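Local structure of DnaJ homolog subfamily C member 10 (Mus musculus, 3APQ) at residues A[62-66]-A[67-71]; A[157-160]-A[161-164]; A[188-191]-A[192-196]. The protein serves as a disulfide reductase of the endoplasmic reticulum, in both protein folding and degradation of misfolded proteins, the present piece being its J domain and first thioredoxin domain. One frame throughout, in Å; residues are numbered along the deposited sequence. Where two conformers were deposited one is given.

The three contacts follow one another along the chain, each on a continuous run, so none closes a long loop and none nests within or crosses another. Contact 1, at the C-terminal end of helix 58-67 in the J domain, joins that helix end and its loop to helices 4-8 and 41-55. Contact 2 takes up helix 158-163 of the thioredoxin domain and joins it to strand 148-153. Contact 3 begins helix 190-202 of the same domain, tied to strand 171-175 and helix 127-142. The centres of contacts 1 and 3 are about 45 Å apart, on opposite sides of the chain's centre; that of contact 2 is about 26 Å from the former and 25 Å from the latter.

Contact 1 of 3, residues A[62-66]-A[67-71]; sequences KKYDK and YGEKG
The hydroxyl of Tyr-64 has two partners: the backbone N of Phe-4 hydrogen-bonds to it, and a water 2.7 Å from Tyr-64 OH passes the link on to the carboxylate of Glu-69, donating to OE2 at 2.6 Å. The two side chains run alongside each other, Glu-69 CG meeting the edge of the phenol ring near its plane, 3.9 Å from Tyr-64 CE1. Tyr-64 CG stands anti to the backbone N (chi1 -180°), which carries the ring along the outgoing chain and toward helix 4-8, where it stacks with Phe-4. The other carboxylate oxygen, Glu-69 OE1, is held in a salt bridge by Arg-50 of helix 41-55.

Between these residues the helix ends. Gly-68 N still donates to Tyr-64 O, at 2.9 Å but well bent (131° at the hydrogen), and Gly-68 then takes a positive phi that turns the chain out of the helix. Its carbonyl oxygen receives a nearly straight CA-H...O contact from Tyr-64 CA. On another flank Lys-66 lies beside Tyr-67, with Lys-66 CB over one ring face, offset toward the rim, in a CH-pi contact 3.9 Å from the centroid. The extended chain of Lys-63 crosses the same tyrosine at about a right angle and reaches a second water, 2.7 Å from its NZ, which donates to Lys-70 O at 2.6 Å. Water thus joins the helix end to the following loop at two points, while Tyr-64, bonded to Phe-4 and resting on Val-54 and Leu-55, seats this J-domain helix against helices 4-8 and 41-55 and the Glu-69 salt bridge ties the loop to the latter.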
ATOM      1  N   LYS A  62     -14.241  -4.240  -9.201  1.00 20.19           N
ATOM      2  CA  LYS A  62     -15.631  -3.805  -9.450  1.00 20.72           C
ATOM      3  C   LYS A  62     -16.266  -4.615 -10.584  1.00 20.69           C
ATOM      4  O   LYS A  62     -17.423  -5.074 -10.510  1.00 19.34           O
ATOM      5  CB  LYS A  62     -15.578  -2.349  -9.831  1.00 22.48           C
ATOM      6  CG  LYS A  62     -16.959  -1.649 -10.009  1.00 26.86           C
ATOM      7  CD  LYS A  62     -16.750  -0.112  -9.973  1.00 35.45           C
ATOM      8  CE  LYS A  62     -15.701   0.275  -8.910  1.00 40.37           C
ATOM      9  NZ  LYS A  62     -15.130   1.676  -9.087  1.00 45.01           N
ATOM     10  N   LYS A  63     -15.479  -4.771 -11.635  1.00 20.12           N
ATOM     11  CA  LYS A  63     -15.866  -5.555 -12.791  1.00 21.59           C
ATOM     12  C   LYS A  63     -16.117  -7.018 -12.390  1.00 19.35           C
ATOM     13  O   LYS A  63     -17.139  -7.569 -12.736  1.00 20.75           O
ATOM     14  CB  LYS A  63     -14.771  -5.477 -13.848  1.00 22.26           C
ATOM     15  CG  LYS A  63     -15.272  -5.765 -15.256  1.00 26.81           C
ATOM     16  CD  LYS A  63     -14.126  -5.790 -16.297  1.00 27.51           C
ATOM     17  CE  LYS A  63     -14.644  -6.365 -17.628  1.00 28.41           C
ATOM     18  NZ  LYS A  63     -13.570  -6.478 -18.675  1.00 31.17           N
ATOM     19  N   TYR A  64     -15.187  -7.607 -11.628  1.00 19.06           N
ATOM     20  CA  TYR A  64     -15.340  -8.974 -11.129  1.00 19.46           C
ATOM     21  C   TYR A  64     -16.586  -9.145 -10.268  1.00 19.64           C
ATOM     22  O   TYR A  64     -17.289 -10.146 -10.383  1.00 20.31           O
ATOM     23  CB  TYR A  64     -14.085  -9.391 -10.319  1.00 19.22           C
ATOM     24  CG  TYR A  64     -14.181 -10.802  -9.776  1.00 17.88           C
ATOM     25  CD1 TYR A  64     -14.003 -11.904 -10.637  1.00 18.36           C
ATOM     26  CD2 TYR A  64     -14.493 -11.050  -8.428  1.00 18.38           C
ATOM     27  CE1 TYR A  64     -14.098 -13.222 -10.183  1.00 16.43           C
ATOM     28  CE2 TYR A  64     -14.578 -12.396  -7.935  1.00 14.76           C
ATOM     29  CZ  TYR A  64     -14.390 -13.465  -8.835  1.00 17.89           C
ATOM     30  OH  TYR A  64     -14.412 -14.801  -8.453  1.00 18.69           O
ATOM     31  N   ASP A  65     -16.820  -8.182  -9.368  1.00 19.85           N
ATOM     32  CA  ASP A  65     -18.006  -8.202  -8.498  1.00 21.40           C
ATOM     33  C   ASP A  65     -19.259  -8.226  -9.288  1.00 22.47           C
ATOM     34  O   ASP A  65     -20.185  -8.983  -8.968  1.00 23.24           O
ATOM     35  CB  ASP A  65     -17.992  -7.006  -7.552  1.00 19.09           C
ATOM     36  CG  ASP A  65     -17.022  -7.206  -6.430  1.00 21.34           C
ATOM     37  OD1 ASP A  65     -16.579  -8.368  -6.270  1.00 20.41           O
ATOM     38  OD2 ASP A  65     -16.725  -6.234  -5.673  1.00 20.62           O
ATOM     39  N   LYS A  66     -19.267  -7.458 -10.368  1.00 24.00           N
ATOM     40  CA  LYS A  66     -20.463  -7.318 -11.175  1.00 25.81           C
ATOM     41  C   LYS A  66     -20.707  -8.458 -12.161  1.00 25.28           C
ATOM     42  O   LYS A  66     -21.845  -8.888 -12.332  1.00 25.70           O
ATOM     43  CB  LYS A  66     -20.408  -5.993 -11.923  1.00 26.90           C
ATOM     44  CG  LYS A  66     -21.744  -5.323 -12.000  1.00 33.43           C
ATOM     45  CD  LYS A  66     -21.547  -3.825 -12.145  1.00 37.31           C
ATOM     46  CE  LYS A  66     -22.804  -3.197 -12.692  1.00 42.25           C
ATOM     47  NZ  LYS A  66     -22.490  -1.817 -13.121  1.00 46.92           N
ATOM     48  N   TYR A  67     -19.641  -8.954 -12.775  1.00 24.58           N
ATOM     49  CA  TYR A  67     -19.731  -9.826 -13.935  1.00 24.28           C
ATOM     50  C   TYR A  67     -18.979 -11.154 -13.826  1.00 24.87           C
ATOM     51  O   TYR A  67     -18.891 -11.881 -14.824  1.00 25.27           O
ATOM     52  CB  TYR A  67     -19.130  -9.091 -15.126  1.00 24.63           C
ATOM     53  CG  TYR A  67     -19.858  -7.809 -15.452  1.00 26.64           C
ATOM     54  CD1 TYR A  67     -21.209  -7.849 -15.819  1.00 24.56           C
ATOM     55  CD2 TYR A  67     -19.204  -6.559 -15.367  1.00 26.86           C
ATOM     56  CE1 TYR A  67     -21.899  -6.690 -16.111  1.00 30.33           C
ATOM     57  CE2 TYR A  67     -19.898  -5.372 -15.646  1.00 28.29           C
ATOM     58  CZ  TYR A  67     -21.221  -5.457 -16.024  1.00 26.83           C
ATOM     59  OH  TYR A  67     -21.924  -4.341 -16.333  1.00 31.73           O
ATOM     60  N   GLY A  68     -18.367 -11.444 -12.680  1.00 23.57           N
ATOM     61  CA  GLY A  68     -17.409 -12.559 -12.634  1.00 23.52           C
ATOM     62  C   GLY A  68     -16.223 -12.318 -13.550  1.00 24.04           C
ATOM     63  O   GLY A  68     -15.749 -11.192 -13.713  1.00 23.89           O
ATOM     64  N   GLU A  69     -15.743 -13.385 -14.180  1.00 24.73           N
ATOM     65  CA  GLU A  69     -14.437 -13.366 -14.847  1.00 25.04           C
ATOM     66  C   GLU A  69     -14.476 -12.812 -16.275  1.00 26.24           C
ATOM     67  O   GLU A  69     -13.613 -13.112 -17.098  1.00 26.11           O
ATOM     68  CB  GLU A  69     -13.863 -14.800 -14.864  1.00 25.36           C
ATOM     69  CG  GLU A  69     -13.501 -15.309 -13.466  1.00 25.11           C
ATOM     70  CD  GLU A  69     -12.483 -16.441 -13.469  1.00 25.84           C
ATOM     71  OE1 GLU A  69     -11.969 -16.800 -14.564  1.00 28.51           O
ATOM     72  OE2 GLU A  69     -12.196 -16.973 -12.370  1.00 26.20           O
ATOM     73  N   LYS A  70     -15.479 -11.995 -16.563  1.00 26.42           N
ATOM     74  CA  LYS A  70     -15.647 -11.431 -17.885  1.00 28.26           C
ATOM     75  C   LYS A  70     -14.351 -10.730 -18.350  1.00 28.88           C
ATOM     76  O   LYS A  70     -13.726  -9.990 -17.563  1.00 27.54           O
ATOM     77  CB  LYS A  70     -16.824 -10.445 -17.838  1.00 27.97           C
ATOM     78  CG  LYS A  70     -17.106  -9.823 -19.183  1.00 30.86           C
ATOM     79  CD  LYS A  70     -18.083  -8.690 -19.015  1.00 32.24           C
ATOM     80  CE  LYS A  70     -18.632  -8.310 -20.357  1.00 35.65           C
ATOM     81  NZ  LYS A  70     -19.580  -7.175 -20.146  1.00 32.27           N
ATOM     82  N   GLY A  71     -13.932 -11.009 -19.593  1.00 29.92           N
ATOM     83  CA  GLY A  71     -12.733 -10.402 -20.156  1.00 31.42           C
ATOM     84  C   GLY A  71     -11.388 -10.877 -19.592  1.00 32.41           C
ATOM     85  O   GLY A  71     -10.327 -10.452 -20.079  1.00 32.74           O
TER
HETATM   86  O   HOH W   1     -11.795  -8.359 -17.940  1.00 33.30           O
HETATM   87  O   HOH W   2     -13.724 -16.700 -10.251  1.00 23.67           O

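Contact 2 of 3, residues A[157-160]-A[161-164]; sequences DRML and CRMK
Cys-161 folds back on the first turn of helix 158-163, its SG 3.8 Å from Asp-157 O; with SG beside its own backbone N (chi1 -61°), the sulfur turns inward to form the disulfide with Cys-154. This is the tight side. Leu-160, also buried, rests on Val-152 of strand 148-153, and its CD1 lies 4.1 Å from Lys-164 CE, where the aliphatic part of the lysine passes it. At the helix start Asp-157 is the N-cap: OD1 accepts from Leu-160 N at 3.0 Å and is met from above the carboxylate plane. The backbone bonds that follow shorten from a weak one, Cys-161 N to Asp-157 O, to 2.7 Å between Met-163 N and Met-159 O; the last rung, Lys-164 N to Leu-160 O, is longer at 3.1 Å.

The outer side is looser. Met-159 and Arg-162 run side by side, the methionine methyl at the edge of the guanidinium group, but Met-159 was modelled in two conformations, so this contact is doubtful. A short capped helix packed against strand 148-153 (between 100-101 and 117-122 in the sheet) and leading toward strand 171-175 follows the third strand of the thioredoxin fold, here stapled by a disulfide.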
ATOM      1  N   ASP A 157       0.500   1.860  -8.139  1.00 24.29           N
ATOM      2  CA  ASP A 157      -0.096   2.914  -8.975  1.00 22.95           C
ATOM      3  C   ASP A 157       0.909   3.970  -9.410  1.00 23.63           C
ATOM      4  O   ASP A 157       1.041   5.028  -8.782  1.00 21.90           O
ATOM      5  CB  ASP A 157      -1.229   3.576  -8.221  1.00 23.65           C
ATOM      6  CG  ASP A 157      -2.147   4.416  -9.131  1.00 25.99           C
ATOM      7  OD1 ASP A 157      -1.735   4.832 -10.233  1.00 26.20           O
ATOM      8  OD2 ASP A 157      -3.267   4.698  -8.703  1.00 23.70           O
ATOM      9  N   ARG A 158       1.597   3.689 -10.508  1.00 23.82           N
ATOM     10  CA  ARG A 158       2.713   4.530 -10.932  1.00 25.83           C
ATOM     11  C   ARG A 158       2.221   5.886 -11.334  1.00 25.58           C
ATOM     12  O   ARG A 158       2.892   6.888 -11.098  1.00 26.99           O
ATOM     13  CB  ARG A 158       3.463   3.888 -12.104  1.00 26.29           C
ATOM     14  CG  ARG A 158       4.128   2.585 -11.688  1.00 29.73           C
ATOM     15  CD  ARG A 158       5.340   2.811 -10.849  1.00 30.14           C
ATOM     16  NE  ARG A 158       5.960   1.541 -10.427  1.00 32.76           N
ATOM     17  CZ  ARG A 158       6.940   1.450  -9.539  1.00 32.94           C
ATOM     18  NH1 ARG A 158       7.420   2.537  -8.958  1.00 33.65           N
ATOM     19  NH2 ARG A 158       7.431   0.259  -9.206  1.00 35.33           N
ATOM     20  N   MET A 159       1.039   5.897 -11.935  1.00 26.31           N
ATOM     21  CA  MET A 159       0.548   7.138 -12.487  0.50 27.28           C
ATOM     22  C   MET A 159       0.117   8.108 -11.370  1.00 26.27           C
ATOM     23  O   MET A 159       0.404   9.321 -11.479  1.00 25.89           O
ATOM     24  CB  MET A 159      -0.455   6.848 -13.598  0.50 28.69           C
ATOM     25  CG  MET A 159       0.251   6.144 -14.792  0.50 30.48           C
ATOM     26  SD  MET A 159       1.366   7.223 -15.744  0.50 36.09           S
ATOM     27  CE  MET A 159       2.997   6.777 -15.119  0.50 30.06           C
ATOM     28  N   LEU A 160      -0.441   7.574 -10.283  1.00 24.81           N
ATOM     29  CA  LEU A 160      -0.732   8.383  -9.106  1.00 22.62           C
ATOM     30  C   LEU A 160       0.554   9.078  -8.660  1.00 22.19           C
ATOM     31  O   LEU A 160       0.593  10.302  -8.555  1.00 22.01           O
ATOM     32  CB  LEU A 160      -1.328   7.511  -7.981  1.00 21.66           C
ATOM     33  CG  LEU A 160      -1.598   8.225  -6.630  1.00 23.02           C
ATOM     34  CD1 LEU A 160      -2.491   9.488  -6.772  1.00 24.63           C
ATOM     35  CD2 LEU A 160      -2.181   7.204  -5.653  1.00 25.07           C
ATOM     36  N   CYS A 161       1.635   8.315  -8.456  1.00 19.68           N
ATOM     37  CA  CYS A 161       2.910   8.920  -8.059  1.00 20.28           C
ATOM     38  C   CYS A 161       3.384   9.946  -9.074  1.00 20.55           C
ATOM     39  O   CYS A 161       3.818  11.051  -8.694  1.00 21.60           O
ATOM     40  CB  CYS A 161       3.952   7.834  -7.745  1.00 18.47           C
ATOM     41  SG  CYS A 161       3.191   6.929  -6.363  1.00 21.29           S
ATOM     42  N   ARG A 162       3.256   9.620 -10.353  1.00 21.12           N
ATOM     43  CA  ARG A 162       3.722  10.559 -11.377  1.00 22.08           C
ATOM     44  C   ARG A 162       2.918  11.844 -11.296  1.00 24.03           C
ATOM     45  O   ARG A 162       3.471  12.953 -11.398  1.00 24.81           O
ATOM     46  CB  ARG A 162       3.653   9.967 -12.791  1.00 22.45           C
ATOM     47  CG  ARG A 162       4.040  10.990 -13.855  1.00 24.54           C
ATOM     48  CD  ARG A 162       4.110  10.304 -15.219  1.00 24.72           C
ATOM     49  NE  ARG A 162       5.194   9.336 -15.213  1.00 26.30           N
ATOM     50  CZ  ARG A 162       6.452   9.662 -15.524  1.00 31.93           C
ATOM     51  NH1 ARG A 162       6.731  10.916 -15.879  1.00 29.73           N
ATOM     52  NH2 ARG A 162       7.418   8.744 -15.502  1.00 28.49           N
ATOM     53  N   MET A 163       1.624  11.686 -11.083  1.00 24.80           N
ATOM     54  CA  MET A 163       0.705  12.823 -11.049  0.60 26.90           C
ATOM     55  C   MET A 163       1.123  13.787  -9.938  1.00 27.02           C
ATOM     56  O   MET A 163       1.043  15.014 -10.099  1.00 26.86           O
ATOM     57  CB  MET A 163      -0.717  12.336 -10.820  0.60 26.90           C
ATOM     58  CG  MET A 163      -1.351  11.695 -12.049  0.60 29.12           C
ATOM     59  SD  MET A 163      -2.973  10.992 -11.693  0.60 35.92           S
ATOM     60  CE  MET A 163      -3.361  11.713 -10.097  0.60 32.47           C
ATOM     61  N   LYS A 164       1.577  13.228  -8.827  1.00 25.19           N
ATOM     62  CA  LYS A 164       1.923  14.042  -7.679  1.00 27.00           C
ATOM     63  C   LYS A 164       3.373  14.502  -7.698  1.00 28.04           C
ATOM     64  O   LYS A 164       3.895  15.015  -6.667  1.00 28.76           O
ATOM     65  CB  LYS A 164       1.597  13.298  -6.389  1.00 26.81           C
ATOM     66  CG  LYS A 164       0.150  12.827  -6.319  1.00 27.52           C
ATOM     67  CD  LYS A 164      -0.810  14.040  -6.447  1.00 28.61           C
ATOM     68  CE  LYS A 164      -2.242  13.590  -6.776  1.00 32.53           C
ATOM     69  NZ  LYS A 164      -3.151  14.752  -7.116  1.00 31.87           N
TER

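Contact 3 of 3, residues A[188-191]-A[192-196]; sequences RSKE and SLVAF
Ser-189 caps the start of helix 190-202 by accepting a hydrogen bond from Ser-192 N at its OG, 3.1 Å away and fairly straight at 157°. For this the hydroxyl sits between the backbone N and the carbonyl carbon (chi1 75°), the rotamer that swings OG over the first turn and brings it 3.3 Å from Ser-192 CB. The backbone carbonyl serves the next residue along, Ser-189 O accepting from Leu-193 N at 3.0 Å. Replacing the serine by an alanine removes OG, and Ser-192 N would probably lose its side-chain capping acceptor, leaving the first turn less firmly fixed.

The regular ladder continues with Val-194 N to Lys-190 O at 3.0 Å and Ala-195 N to Glu-191 O at 2.9 Å. Alongside it, the CG2 branch of Val-194 leans over Lys-190 O at 3.2 Å and reaches the aliphatic part of the lysine, its CG 4.2 Å from Val-194 CG2, the two side chains pointing the same way.

This is the C-terminal helix of the thioredoxin fold, which follows edge strand 182-183 and packs on the central sheet. Leu-193 is buried: CG lies 3.4 Å from Ser-189 O, and the side chain touches Leu-172 of strand 171-175 and Thr-135 and Phe-139 of helix 127-142.

Farther out, Tyr-184 positions the turn from outside the helix, its hydroxyl hydrogen-bonded both to Ser-192 OG and to Arg-188 N, while Asp-187 OD1 takes the N-H of Ser-189. Arg-188, at positive phi just ahead of the cap, has an extended side chain that touches Pro-170 and lies near, without touching, the redox-active disulfide of Cys-126 and Cys-129.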
ATOM      1  N   ARG A 188      15.481  12.543   7.864  1.00 18.04           N
ATOM      2  CA  ARG A 188      14.661  11.331   8.032  1.00 19.34           C
ATOM      3  C   ARG A 188      14.781  10.728   9.418  1.00 19.57           C
ATOM      4  O   ARG A 188      14.311   9.617   9.638  1.00 20.28           O
ATOM      5  CB  ARG A 188      14.961  10.238   6.952  1.00 19.69           C
ATOM      6  CG  ARG A 188      14.547  10.634   5.535  1.00 22.30           C
ATOM      7  CD  ARG A 188      14.670   9.508   4.493  1.00 23.84           C
ATOM      8  NE  ARG A 188      14.576  10.116   3.167  1.00 24.36           N
ATOM      9  CZ  ARG A 188      15.195   9.692   2.053  1.00 23.09           C
ATOM     10  NH1 ARG A 188      15.978   8.644   2.083  1.00 20.20           N
ATOM     11  NH2 ARG A 188      15.029  10.340   0.907  1.00 20.83           N
ATOM     12  N   SER A 189      15.384  11.446  10.356  1.00 20.79           N
ATOM     13  CA  SER A 189      15.340  10.972  11.769  1.00 21.06           C
ATOM     14  C   SER A 189      13.939  11.078  12.360  1.00 19.87           C
ATOM     15  O   SER A 189      13.116  11.868  11.888  1.00 17.11           O
ATOM     16  CB  SER A 189      16.378  11.689  12.646  1.00 22.19           C
ATOM     17  OG  SER A 189      15.947  12.990  12.920  1.00 24.72           O
ATOM     18  N   LYS A 190      13.617  10.257  13.366  1.00 19.48           N
ATOM     19  CA  LYS A 190      12.294  10.391  13.965  1.00 19.51           C
ATOM     20  C   LYS A 190      12.053  11.817  14.516  1.00 18.65           C
ATOM     21  O   LYS A 190      10.983  12.388  14.306  1.00 17.34           O
ATOM     22  CB  LYS A 190      12.041   9.364  15.069  1.00 19.44           C
ATOM     23  CG  LYS A 190      10.659   9.582  15.726  1.00 24.24           C
ATOM     24  CD  LYS A 190      10.530   8.861  17.041  1.00 28.27           C
ATOM     25  CE  LYS A 190      11.733   9.130  17.949  1.00 35.98           C
ATOM     26  NZ  LYS A 190      11.690  10.516  18.555  1.00 40.22           N
ATOM     27  N   GLU A 191      13.073  12.406  15.146  1.00 21.04           N
ATOM     28  CA  GLU A 191      12.880  13.753  15.731  1.00 23.06           C
ATOM     29  C   GLU A 191      12.668  14.816  14.630  1.00 21.53           C
ATOM     30  O   GLU A 191      11.816  15.709  14.772  1.00 21.68           O
ATOM     31  CB  GLU A 191      13.957  14.098  16.770  1.00 25.81           C
ATOM     32  CG  GLU A 191      14.175  12.939  17.781  1.00 29.33           C
ATOM     33  CD  GLU A 191      15.294  11.889  17.370  1.00 36.19           C
ATOM     34  OE1 GLU A 191      15.380  11.284  16.212  1.00 27.64           O
ATOM     35  OE2 GLU A 191      16.123  11.661  18.288  1.00 43.76           O
ATOM     36  N   SER A 192      13.377  14.674  13.514  1.00 21.14           N
ATOM     37  CA  SER A 192      13.175  15.569  12.363  1.00 19.66           C
ATOM     38  C   SER A 192      11.769  15.475  11.768  1.00 19.22           C
ATOM     39  O   SER A 192      11.172  16.484  11.419  1.00 18.53           O
ATOM     40  CB  SER A 192      14.204  15.284  11.260  1.00 20.00           C
ATOM     41  OG  SER A 192      13.882  15.959  10.040  1.00 17.90           O
ATOM     42  N   LEU A 193      11.259  14.249  11.622  1.00 17.04           N
ATOM     43  CA  LEU A 193       9.888  14.025  11.104  1.00 16.45           C
ATOM     44  C   LEU A 193       8.869  14.646  12.040  1.00 17.09           C
ATOM     45  O   LEU A 193       7.976  15.387  11.599  1.00 17.70           O
ATOM     46  CB  LEU A 193       9.638  12.524  10.914  1.00 15.92           C
ATOM     47  CG  LEU A 193      10.458  11.902   9.767  1.00 14.17           C
ATOM     48  CD1 LEU A 193      10.427  10.333   9.842  1.00 20.60           C
ATOM     49  CD2 LEU A 193       9.910  12.298   8.373  1.00 21.04           C
ATOM     50  N   VAL A 194       9.050  14.413  13.339  1.00 18.51           N
ATOM     51  CA  VAL A 194       8.148  14.974  14.370  1.00 19.56           C
ATOM     52  C   VAL A 194       8.142  16.508  14.327  1.00 20.69           C
ATOM     53  O   VAL A 194       7.073  17.097  14.244  1.00 20.85           O
ATOM     54  CB  VAL A 194       8.485  14.503  15.755  1.00 18.74           C
ATOM     55  CG1 VAL A 194       7.653  15.278  16.798  1.00 19.69           C
ATOM     56  CG2 VAL A 194       8.221  12.962  15.897  1.00 19.27           C
ATOM     57  N   ALA A 195       9.339  17.123  14.286  1.00 21.53           N
ATOM     58  CA  ALA A 195       9.489  18.601  14.264  1.00 22.10           C
ATOM     59  C   ALA A 195       8.880  19.186  12.997  1.00 22.46           C
ATOM     60  O   ALA A 195       8.259  20.252  13.006  1.00 21.55           O
ATOM     61  CB  ALA A 195      10.937  18.982  14.360  1.00 22.20           C
ATOM     62  N   PHE A 196       9.017  18.467  11.903  1.00 21.47           N
ATOM     63  CA  PHE A 196       8.403  18.918  10.663  1.00 21.78           C
ATOM     64  C   PHE A 196       6.881  18.801  10.711  1.00 21.06           C
ATOM     65  O   PHE A 196       6.198  19.741  10.316  1.00 21.83           O
ATOM     66  CB  PHE A 196       8.964  18.146   9.473  1.00 20.20           C
ATOM     67  CG  PHE A 196       8.301  18.444   8.159  1.00 21.91           C
ATOM     68  CD1 PHE A 196       8.704  19.524   7.376  1.00 23.60           C
ATOM     69  CD2 PHE A 196       7.343  17.582   7.660  1.00 22.03           C
ATOM     70  CE1 PHE A 196       8.108  19.773   6.122  1.00 24.91           C
ATOM     71  CE2 PHE A 196       6.734  17.803   6.397  1.00 25.19           C
ATOM     72  CZ  PHE A 196       7.112  18.879   5.622  1.00 22.25           C
TER